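Local coordinates for protein 3-phytase (Klebsiella pneumoniae, PDB 2WNH) that probably removes phosphate from phytate (inositol hexakisphosphate) as a 3-phytase of the histidine acid phosphatase family, at residues B[145-150]-B[189-194]; B[205-210]-B[242-247]. The protein carries 3 engineered substitutions. All coordinates share one frame; numbering follows the deposited sequence.

Contact 1 of 2, residues B[145-150]-B[189-194]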
ATOM      1  N   ARG B 145      34.277  35.033 -32.818  1.00 21.69           N
ATOM      2  CA  ARG B 145      33.072  34.627 -33.547  1.00 21.01           C
ATOM      3  C   ARG B 145      31.826  34.884 -32.696  1.00 20.18           C
ATOM      4  O   ARG B 145      30.812  35.375 -33.196  1.00 19.55           O
ATOM      5  CB  ARG B 145      33.145  33.128 -33.893  1.00 21.45           C
ATOM      6  CG  ARG B 145      34.095  32.760 -35.035  1.00 23.73           C
ATOM      7  CD  ARG B 145      33.544  33.199 -36.427  1.00 24.02           C
ATOM      8  NE  ARG B 145      32.302  32.521 -36.806  1.00 25.82           N
ATOM      9  CZ  ARG B 145      31.084  33.065 -36.798  1.00 25.76           C
ATOM     10  NH1 ARG B 145      30.891  34.331 -36.438  1.00 23.90           N
ATOM     11  NH2 ARG B 145      30.042  32.327 -37.159  1.00 26.12           N
ATOM     12  N   GLN B 146      31.911  34.565 -31.406  1.00 20.85           N
ATOM     13  CA  GLN B 146      30.765  34.791 -30.520  1.00 21.47           C
ATOM     14  C   GLN B 146      30.406  36.265 -30.402  1.00 20.76           C
ATOM     15  O   GLN B 146      29.229  36.621 -30.403  1.00 21.95           O
ATOM     16  CB  GLN B 146      30.982  34.188 -29.141  1.00 21.34           C
ATOM     17  CG  GLN B 146      29.690  34.114 -28.321  1.00 22.72           C
ATOM     18  CD  GLN B 146      29.924  33.436 -26.998  1.00 24.76           C
ATOM     19  OE1 GLN B 146      30.694  33.927 -26.160  1.00 22.48           O
ATOM     20  NE2 GLN B 146      29.277  32.274 -26.803  1.00 24.83           N
ATOM     21  N   LEU B 147      31.418  37.131 -30.342  1.00 22.60           N
ATOM     22  CA  LEU B 147      31.187  38.578 -30.359  1.00 22.52           C
ATOM     23  C   LEU B 147      30.393  39.031 -31.588  1.00 21.82           C
ATOM     24  O   LEU B 147      29.405  39.760 -31.468  1.00 22.72           O
ATOM     25  CB  LEU B 147      32.532  39.311 -30.272  1.00 23.06           C
ATOM     26  CG  LEU B 147      32.502  40.844 -30.180  1.00 24.50           C
ATOM     27  CD1 LEU B 147      31.696  41.320 -28.968  1.00 27.22           C
ATOM     28  CD2 LEU B 147      33.949  41.309 -30.074  1.00 23.72           C
ATOM     29  N   ALA B 148      30.830  38.597 -32.767  1.00 21.32           N
ATOM     30  CA  ALA B 148      30.138  38.890 -34.009  1.00 21.00           C
ATOM     31  C   ALA B 148      28.702  38.392 -34.023  1.00 22.50           C
ATOM     32  O   ALA B 148      27.776  39.121 -34.387  1.00 21.75           O
ATOM     33  CB  ALA B 148      30.913  38.272 -35.188  1.00 22.36           C
ATOM     34  N   ALA B 149      28.537  37.122 -33.645  1.00 22.39           N
ATOM     35  CA  ALA B 149      27.225  36.464 -33.617  1.00 21.75           C
ATOM     36  C   ALA B 149      26.207  37.157 -32.714  1.00 20.39           C
ATOM     37  O   ALA B 149      25.065  37.361 -33.123  1.00 20.20           O
ATOM     38  CB  ALA B 149      27.409  34.991 -33.192  1.00 21.46           C
ATOM     39  N   VAL B 150      26.615  37.482 -31.487  1.00 20.83           N
ATOM     40  CA  VAL B 150      25.748  38.184 -30.530  1.00 21.20           C
ATOM     41  C   VAL B 150      25.413  39.582 -31.056  1.00 21.91           C
ATOM     42  O   VAL B 150      24.254  39.994 -31.042  1.00 21.71           O
ATOM     43  CB  VAL B 150      26.387  38.245 -29.102  1.00 21.07           C
ATOM     44  CG1 VAL B 150      25.545  39.061 -28.143  1.00 21.73           C
ATOM     45  CG2 VAL B 150      26.584  36.830 -28.546  1.00 22.04           C
ATOM     46  N   TRP B 189      22.788  49.138 -22.356  1.00 33.98           N
ATOM     47  CA  TRP B 189      22.957  47.745 -22.783  1.00 32.65           C
ATOM     48  C   TRP B 189      23.993  47.656 -23.889  1.00 33.10           C
ATOM     49  O   TRP B 189      23.785  48.189 -24.987  1.00 33.38           O
ATOM     50  CB  TRP B 189      21.634  47.177 -23.287  1.00 30.54           C
ATOM     51  CG  TRP B 189      20.581  46.968 -22.217  1.00 29.80           C
ATOM     52  CD1 TRP B 189      20.621  47.394 -20.912  1.00 28.31           C
ATOM     53  CD2 TRP B 189      19.320  46.309 -22.385  1.00 27.65           C
ATOM     54  NE1 TRP B 189      19.466  47.025 -20.260  1.00 25.57           N
ATOM     55  CE2 TRP B 189      18.650  46.359 -21.141  1.00 27.20           C
ATOM     56  CE3 TRP B 189      18.695  45.669 -23.464  1.00 25.95           C
ATOM     57  CZ2 TRP B 189      17.378  45.792 -20.948  1.00 26.47           C
ATOM     58  CZ3 TRP B 189      17.429  45.106 -23.273  1.00 26.99           C
ATOM     59  CH2 TRP B 189      16.785  45.184 -22.027  1.00 27.44           C
ATOM     60  N   ARG B 190      25.097  46.980 -23.599  1.00 33.13           N
ATOM     61  CA  ARG B 190      26.159  46.783 -24.587  1.00 33.53           C
ATOM     62  C   ARG B 190      26.724  45.374 -24.527  1.00 31.87           C
ATOM     63  O   ARG B 190      26.685  44.718 -23.486  1.00 30.44           O
ATOM     64  CB  ARG B 190      27.281  47.802 -24.381  1.00 35.10           C
ATOM     65  CG  ARG B 190      28.169  47.539 -23.173  1.00 40.90           C
ATOM     66  CD  ARG B 190      29.054  48.753 -22.845  1.00 48.88           C
ATOM     67  NE  ARG B 190      28.320  49.782 -22.110  1.00 53.39           N
ATOM     68  CZ  ARG B 190      28.064  49.743 -20.799  1.00 55.82           C
ATOM     69  NH1 ARG B 190      28.474  48.722 -20.051  1.00 55.12           N
ATOM     70  NH2 ARG B 190      27.388  50.732 -20.230  1.00 56.00           N
ATOM     71  N   VAL B 191      27.268  44.922 -25.651  1.00 30.78           N
ATOM     72  CA  VAL B 191      27.906  43.616 -25.709  1.00 29.92           C
ATOM     73  C   VAL B 191      29.281  43.674 -25.047  1.00 31.51           C
ATOM     74  O   VAL B 191      30.129  44.494 -25.414  1.00 32.27           O
ATOM     75  CB  VAL B 191      27.988  43.100 -27.159  1.00 29.37           C
ATOM     76  CG1 VAL B 191      28.425  41.651 -27.185  1.00 27.60           C
ATOM     77  CG2 VAL B 191      26.636  43.258 -27.842  1.00 27.25           C
ATOM     78  N   GLU B 192      29.484  42.814 -24.053  1.00 31.75           N
ATOM     79  CA  GLU B 192      30.737  42.751 -23.312  1.00 33.07           C
ATOM     80  C   GLU B 192      31.335  41.345 -23.350  1.00 32.91           C
ATOM     81  O   GLU B 192      30.603  40.375 -23.514  1.00 31.87           O
ATOM     82  CB  GLU B 192      30.495  43.185 -21.866  1.00 33.65           C
ATOM     83  CG  GLU B 192      29.890  44.576 -21.766  1.00 37.25           C
ATOM     84  CD  GLU B 192      29.853  45.105 -20.350  1.00 40.17           C
ATOM     85  OE1 GLU B 192      29.567  44.315 -19.423  1.00 39.03           O
ATOM     86  OE2 GLU B 192      30.095  46.319 -20.174  1.00 41.96           O
ATOM     87  N   GLN B 193      32.653  41.244 -23.204  1.00 33.42           N
ATOM     88  CA  GLN B 193      33.320  39.947 -23.095  1.00 34.95           C
ATOM     89  C   GLN B 193      34.186  39.878 -21.845  1.00 36.22           C
ATOM     90  O   GLN B 193      34.918  40.815 -21.542  1.00 37.44           O
ATOM     91  CB  GLN B 193      34.171  39.645 -24.335  1.00 34.73           C
ATOM     92  CG  GLN B 193      33.396  39.473 -25.613  1.00 34.42           C
ATOM     93  CD  GLN B 193      34.176  38.664 -26.646  1.00 34.14           C
ATOM     94  OE1 GLN B 193      35.365  38.916 -26.896  1.00 31.98           O
ATOM     95  NE2 GLN B 193      33.512  37.673 -27.235  1.00 32.60           N
ATOM     96  N   SER B 194      34.102  38.760 -21.127  1.00 38.25           N
ATOM     97  CA  SER B 194      34.925  38.530 -19.942  1.00 39.46           C
ATOM     98  C   SER B 194      36.322  38.123 -20.377  1.00 40.68           C
ATOM     99  O   SER B 194      36.557  37.860 -21.561  1.00 41.02           O
ATOM    100  CB  SER B 194      34.313  37.440 -19.062  1.00 39.17           C
ATOM    101  OG  SER B 194      34.463  36.161 -19.656  1.00 40.85           O
TER

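Contact 2 of 2, residues B[205-210]-B[242-247]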
ATOM      1  N   SER B 205      21.709  41.145 -18.914  1.00 23.22           N
ATOM      2  CA  SER B 205      22.113  39.846 -18.378  1.00 23.10           C
ATOM      3  C   SER B 205      21.852  39.765 -16.879  1.00 23.63           C
ATOM      4  O   SER B 205      21.331  38.754 -16.409  1.00 21.73           O
ATOM      5  CB  SER B 205      23.560  39.470 -18.735  1.00 23.18           C
ATOM      6  OG  SER B 205      24.493  40.359 -18.148  1.00 30.12           O
ATOM      7  N   VAL B 206      22.186  40.825 -16.136  1.00 22.47           N
ATOM      8  CA  VAL B 206      21.951  40.835 -14.692  1.00 23.01           C
ATOM      9  C   VAL B 206      20.452  40.937 -14.387  1.00 21.94           C
ATOM     10  O   VAL B 206      19.968  40.287 -13.471  1.00 20.90           O
ATOM     11  CB  VAL B 206      22.789  41.903 -13.954  1.00 23.42           C
ATOM     12  CG1 VAL B 206      22.522  41.853 -12.441  1.00 24.77           C
ATOM     13  CG2 VAL B 206      24.284  41.656 -14.203  1.00 23.63           C
ATOM     14  N   MET B 207      19.711  41.716 -15.177  1.00 21.72           N
ATOM     15  CA  MET B 207      18.255  41.728 -15.038  1.00 21.99           C
ATOM     16  C   MET B 207      17.666  40.330 -15.196  1.00 21.62           C
ATOM     17  O   MET B 207      16.759  39.945 -14.452  1.00 20.91           O
ATOM     18  CB  MET B 207      17.601  42.684 -16.024  1.00 21.82           C
ATOM     19  CG  MET B 207      17.687  44.138 -15.559  1.00 26.50           C
ATOM     20  SD  MET B 207      16.897  45.244 -16.724  1.00 28.61           S
ATOM     21  CE  MET B 207      18.316  46.138 -17.339  1.00 36.94           C
ATOM     22  N   ALA B 208      18.191  39.588 -16.165  1.00 21.93           N
ATOM     23  CA  ALA B 208      17.765  38.196 -16.381  1.00 21.73           C
ATOM     24  C   ALA B 208      18.080  37.318 -15.162  1.00 21.83           C
ATOM     25  O   ALA B 208      17.242  36.481 -14.790  1.00 21.43           O
ATOM     26  CB  ALA B 208      18.418  37.633 -17.657  1.00 21.75           C
ATOM     27  N   ASN B 209      19.254  37.505 -14.551  1.00 20.97           N
ATOM     28  CA  ASN B 209      19.611  36.845 -13.288  1.00 22.06           C
ATOM     29  C   ASN B 209      18.576  37.164 -12.200  1.00 21.78           C
ATOM     30  O   ASN B 209      18.220  36.303 -11.391  1.00 21.63           O
ATOM     31  CB  ASN B 209      20.974  37.329 -12.735  1.00 22.71           C
ATOM     32  CG  ASN B 209      22.179  36.868 -13.540  1.00 27.25           C
ATOM     33  OD1 ASN B 209      23.242  37.517 -13.487  1.00 32.14           O
ATOM     34  ND2 ASN B 209      22.052  35.749 -14.257  1.00 25.28           N
ATOM     35  N   MET B 210      18.140  38.427 -12.146  1.00 20.71           N
ATOM     36  CA  MET B 210      17.156  38.845 -11.144  1.00 20.46           C
ATOM     37  C   MET B 210      15.803  38.163 -11.360  1.00 19.26           C
ATOM     38  O   MET B 210      15.213  37.651 -10.416  1.00 18.69           O
ATOM     39  CB  MET B 210      16.997  40.373 -11.140  1.00 21.10           C
ATOM     40  CG  MET B 210      18.186  41.096 -10.558  1.00 24.07           C
ATOM     41  SD  MET B 210      17.899  42.892 -10.660  1.00 31.62           S
ATOM     42  CE  MET B 210      18.705  43.257 -12.177  1.00 32.77           C
ATOM     43  N   LEU B 242       9.017  37.879 -17.197  1.00 21.17           N
ATOM     44  CA  LEU B 242       9.755  36.841 -17.920  1.00 20.62           C
ATOM     45  C   LEU B 242      10.261  37.256 -19.303  1.00 22.08           C
ATOM     46  O   LEU B 242      11.249  36.692 -19.802  1.00 22.54           O
ATOM     47  CB  LEU B 242       8.923  35.543 -18.007  1.00 21.52           C
ATOM     48  CG  LEU B 242       8.659  34.850 -16.668  1.00 20.84           C
ATOM     49  CD1 LEU B 242       7.774  33.614 -16.878  1.00 23.44           C
ATOM     50  CD2 LEU B 242       9.968  34.495 -15.925  1.00 20.14           C
ATOM     51  N   PRO B 243       9.612  38.247 -19.920  1.00 22.40           N
ATOM     52  CA  PRO B 243      10.090  38.777 -21.204  1.00 21.99           C
ATOM     53  C   PRO B 243      11.588  39.157 -21.191  1.00 21.65           C
ATOM     54  O   PRO B 243      12.286  39.011 -22.197  1.00 21.63           O
ATOM     55  CB  PRO B 243       9.216  39.954 -21.617  1.00 22.53           C
ATOM     56  N   LEU B 244      12.096  39.627 -20.053  1.00 20.50           N
ATOM     57  CA  LEU B 244      13.520  39.942 -19.931  1.00 20.86           C
ATOM     58  C   LEU B 244      14.396  38.691 -20.010  1.00 20.79           C
ATOM     59  O   LEU B 244      15.516  38.722 -20.513  1.00 20.96           O
ATOM     60  CB  LEU B 244      13.793  40.692 -18.625  1.00 20.34           C
ATOM     61  CG  LEU B 244      13.400  42.175 -18.635  1.00 22.91           C
ATOM     62  CD1 LEU B 244      13.434  42.756 -17.212  1.00 24.78           C
ATOM     63  CD2 LEU B 244      14.344  42.936 -19.543  1.00 26.93           C
ATOM     64  N   LEU B 245      13.881  37.588 -19.481  1.00 20.68           N
ATOM     65  CA  LEU B 245      14.639  36.355 -19.471  1.00 20.14           C
ATOM     66  C   LEU B 245      14.680  35.781 -20.890  1.00 20.07           C
ATOM     67  O   LEU B 245      15.728  35.358 -21.346  1.00 21.53           O
ATOM     68  CB  LEU B 245      14.016  35.392 -18.450  1.00 20.56           C
ATOM     69  CG  LEU B 245      14.790  34.143 -18.034  1.00 22.24           C
ATOM     70  CD1 LEU B 245      16.158  34.447 -17.464  1.00 23.32           C
ATOM     71  CD2 LEU B 245      13.902  33.404 -16.997  1.00 20.74           C
ATOM     72  N   THR B 246      13.545  35.810 -21.582  1.00 19.68           N
ATOM     73  CA  THR B 246      13.455  35.423 -22.985  1.00 19.72           C
ATOM     74  C   THR B 246      14.410  36.262 -23.825  1.00 20.52           C
ATOM     75  O   THR B 246      15.131  35.731 -24.667  1.00 20.31           O
ATOM     76  CB  THR B 246      12.014  35.548 -23.530  1.00 20.20           C
ATOM     77  OG1 THR B 246      11.166  34.580 -22.890  1.00 21.97           O
ATOM     78  CG2 THR B 246      11.964  35.327 -25.037  1.00 20.94           C
ATOM     79  N   GLU B 247      14.411  37.572 -23.595  1.00 20.87           N
ATOM     80  CA  GLU B 247      15.304  38.456 -24.366  1.00 20.92           C
ATOM     81  C   GLU B 247      16.779  38.071 -24.160  1.00 19.90           C
ATOM     82  O   GLU B 247      17.552  37.960 -25.138  1.00 19.15           O
ATOM     83  CB  GLU B 247      15.038  39.920 -23.983  1.00 20.86           C
ATOM     84  CG  GLU B 247      15.813  40.945 -24.838  1.00 23.69           C
ATOM     85  CD  GLU B 247      15.062  41.397 -26.082  1.00 25.78           C
ATOM     86  OE1 GLU B 247      14.109  40.721 -26.513  1.00 24.83           O
ATOM     87  OE2 GLU B 247      15.436  42.458 -26.644  1.00 26.24           O
TER

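Contact 1 of 2, residues B[145-150]-B[189-194]
This is a helix laid against one face of a beta hairpin: Leu147 and Val150 of helix 143-154 meet Val191 and Gln193 of strand 191-193, in the largely helical part of the phytase. The local axes run nearly antiparallel, at 166°, and come within 9.5 Å. Strand alternation decides who takes part. Val191 and Gln193 point to the helix, while Glu192 turns to the other face and pairs with Arg190, whose NH1 lies 2.9 Å from Glu192 OE2 and reaches it from above the carboxylate plane. Val191 does the apolar work through a single methyl. Its CG1 takes Leu147 CD1 at 3.7 Å and Val150 CG1 at 4.0 Å, so two residues one helical turn apart close on one branch. Thr199 and Ile201 of the partner strand touch both valines. Gln193 meets the same Leu147 from the other end of the strand, its side chain running obliquely across that of the leucine. With CG beside its own backbone N (chi1 -65°) and the chain extended beyond, its amide passes Leu147, NE2 sitting 3.6 Å from Leu147 CB. That is a van der Waals touch; NE2 spends its hydrogen bonds on Pro143 O and Thr199 OG1. Gln146 OE1 also bonds to Thr199 OG1. Between the two segments the cohesion is van der Waals, methyl on methyl and amide on methylene, and the polar links between helix and hairpin lie beside it, at Pro143 and Thr199.

Contact 2 of 2, residues B[205-210]-B[242-247]
Leu245, which rests on Ala208 across this interface, gives its backbone N to Leu242 O, a carbonyl oxygen that several groups share. Thr246 N also bonds to it, at 3.0 Å, whereas the Leu245 bond is weak despite its length of 2.8 Å; the hydroxyl of Ser311 adds another weak bond. These bonds tie the Leu242 carbonyl into the backbone of 242-247 and to Ser311; the approach to helix 204-219 is a matter of side-chain packing. The short axes approach to 8.5 Å and cross at -131°. The backbones come nearest where Ala208 faces Leu245, their CA atoms just 4.8 Å apart, a separation that the small methyl of Ala208 permits. Leu245 starts out past the neighbouring helix rather than at it, but CG is anti to the backbone N (chi1 -167°) and one branch bends back. Its CD1 lies 3.5 Å from Ala208 O and 3.9 Å from Ala208 CB, touching both the main chain and the methyl. On the Met207 side the fit is looser: Leu244 CD1 is 4.3 Å from Met207 SD, and both side chains run on to Leu171 of helix 165-175. Glu247, further along, forms a salt bridge with Arg160. All four touching residues are buried, and the arrangement is a close helix-helix crossing over an alanine, part of the core of the helical domain that accompanies the alpha/beta domain in histidine acid phosphatases.

Following the chain from the N terminus, contact 1 closes a loop of 38 residues that holds helices 157-163 and 165-175, before the hairpin returns through strand 199-201 into helix 204-219. Contact 2 opens on that helix and closes 31 residues later at helix 243-250. The two loops stand in series, neither nested nor crossed. Their centres are about 17 Å apart, yet they meet through Trp189, just ahead of strand 191-193: its NE1 packs 3.3 Å from Met207 CE, and its CH2 lies 4.1 Å from Leu244 CD2. Helix 165-175, from the first loop, reaches contact 2 through Leu171, tying hairpin and helices into one helical region.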